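Local coordinates for Cbm77-rfpl (Ruminococcus flavefaciens, PDB 5FU5), which is a family 77 carbohydrate-binding module of the rumen bacterium's cellulosome and probably binds plant cell-wall polysaccharide, tethering its enzyme to that substrate, at residues A75-G79 and N80-A84. Residues are numbered along the deposited sequence; the frame is centred on the assembly and turned at random.
Sequences AKVDG and NKVTA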
loop_
_atom_site.group_PDB
_atom_site.type_symbol
_atom_site.label_atom_id
_atom_site.label_comp_id
_atom_site.label_asym_id
_atom_site.label_seq_id
_atom_site.Cartn_x
_atom_site.Cartn_y
_atom_site.Cartn_z
ATOM N N ALA A 75 -9.290 1.358 2.067
ATOM C CA ALA A 75 -8.597 2.524 1.493
ATOM C C ALA A 75 -9.338 3.005 0.250
ATOM O O ALA A 75 -10.183 2.287 -0.290
ATOM C CB ALA A 75 -7.157 2.187 1.094
ATOM N N LYS A 76 -9.014 4.203 -0.192
ATOM C CA LYS A 76 -9.469 4.683 -1.495
ATOM C C LYS A 76 -8.299 4.608 -2.449
ATOM O O LYS A 76 -7.202 5.103 -2.117
ATOM C CB LYS A 76 -10.043 6.104 -1.405
ATOM C CG LYS A 76 -11.376 6.133 -0.699
ATOM C CD LYS A 76 -11.947 7.530 -0.701
ATOM C CE LYS A 76 -13.282 7.543 0.011
ATOM N NZ LYS A 76 -14.003 8.837 -0.203
ATOM N N VAL A 77 -8.542 4.068 -3.634
ATOM C CA VAL A 77 -7.560 4.060 -4.685
ATOM C C VAL A 77 -8.185 4.827 -5.857
ATOM O O VAL A 77 -9.266 4.470 -6.328
ATOM C CB VAL A 77 -7.118 2.636 -5.066
ATOM C CG1 VAL A 77 -6.116 2.692 -6.218
ATOM C CG2 VAL A 77 -6.489 1.960 -3.857
ATOM N N ASP A 78 -7.564 5.943 -6.245
ATOM C CA ASP A 78 -8.099 6.860 -7.215
ATOM C C ASP A 78 -9.555 7.283 -6.857
ATOM O O ASP A 78 -10.427 7.385 -7.744
ATOM C CB ASP A 78 -7.977 6.260 -8.626
ATOM C CG ASP A 78 -6.543 5.897 -8.985
ATOM O OD1 ASP A 78 -5.624 6.547 -8.474
ATOM O OD2 ASP A 78 -6.361 5.004 -9.804
ATOM N N GLY A 79 -9.780 7.504 -5.562
ATOM C CA GLY A 79 -11.062 7.935 -5.039
ATOM C C GLY A 79 -12.114 6.864 -4.844
ATOM O O GLY A 79 -13.194 7.172 -4.348
ATOM N N ASN A 80 -11.797 5.606 -5.189
ATOM C CA ASN A 80 -12.717 4.469 -5.035
ATOM C C ASN A 80 -12.369 3.642 -3.805
ATOM O O ASN A 80 -11.228 3.147 -3.681
ATOM C CB ASN A 80 -12.721 3.583 -6.302
ATOM C CG ASN A 80 -13.115 4.340 -7.553
ATOM O OD1 ASN A 80 -12.436 4.287 -8.593
ATOM N ND2 ASN A 80 -14.189 5.052 -7.469
ATOM N N LYS A 81 -13.357 3.446 -2.913
ATOM C CA LYS A 81 -13.188 2.609 -1.721
ATOM C C LYS A 81 -13.006 1.137 -2.106
ATOM O O LYS A 81 -13.742 0.555 -2.931
ATOM C CB LYS A 81 -14.389 2.713 -0.771
ATOM C CG LYS A 81 -14.198 1.996 0.565
ATOM C CD LYS A 81 -15.339 2.262 1.532
ATOM C CE LYS A 81 -15.236 1.521 2.844
ATOM N NZ LYS A 81 -16.402 1.807 3.742
ATOM N N VAL A 82 -12.014 0.534 -1.459
ATOM C CA VAL A 82 -11.709 -0.908 -1.581
ATOM C C VAL A 82 -11.517 -1.452 -0.162
ATOM O O VAL A 82 -11.036 -0.745 0.697
ATOM C CB VAL A 82 -10.432 -1.213 -2.405
ATOM C CG1 VAL A 82 -10.339 -2.699 -2.708
ATOM C CG2 VAL A 82 -10.328 -0.376 -3.672
ATOM N N THR A 83 -11.923 -2.703 0.060
ATOM C CA THR A 83 -11.881 -3.384 1.368
ATOM C C THR A 83 -10.964 -4.602 1.288
ATOM O O THR A 83 -10.968 -5.349 0.290
ATOM C CB THR A 83 -13.307 -3.797 1.871
ATOM O OG1 THR A 83 -14.154 -2.643 1.921
ATOM C CG2 THR A 83 -13.288 -4.389 3.271
ATOM N N ALA A 84 -10.179 -4.766 2.355
ATOM C CA ALA A 84 -9.272 -5.896 2.508
ATOM C C ALA A 84 -9.994 -7.209 2.787
ATOM O O ALA A 84 -11.120 -7.222 3.341
ATOM C CB ALA A 84 -8.315 -5.625 3.690
HETATM O O HOH W 1 -9.995 2.804 -8.334
#
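Asn80 and Val77 close a beta hairpin with a two-residue loop, each donating its backbone N-H to the other's carbonyl. Val77 N to Asn80 O measures 2.8 Å and is nearly straight. In the return bond, Asn80 N to Val77 O at 3.0 Å, the donor stands above the carbonyl plane, 61° out of it, which places it off the lone-pair directions. Asp78 and Gly79 form the corners of a type I' turn, both with positive phi. The Asn80 side chain remains near this end of the hairpin because CG lies beside its own backbone N (chi1 -58°); its CB sits 3.6 Å from Val77 O. One water donates to both Val77 O (2.7 Å) and Asn80 OD1 (2.9 Å), so that carbonyl accepts two hydrogen bonds and the amide is linked back to the turn.

Farther from the turn, Ala75 and Val82 form the second hydrogen-bonded pair. Val82 N meets Ala75 O at 2.8 Å with a C=O...N angle of 177°: the donor lies almost in line with the C=O bond, unlike Asn80 N, although the two N-H groups point equally straight at their acceptors. Val77, Val82 and Ala75 share one face of the hairpin; Lys76 and Lys81 occupy the opposite face.

Within the antiparallel beta fold, Val77 packs on Leu93 and Val82, in the conformer described, on Ile89 and Val91, all of strand 88-93. Strand 74-77 also pairs with strand 96-101, and Asp78 secures the turn there through its carboxylate, hydrogen-bonded to His98 ND1 and Thr99 N.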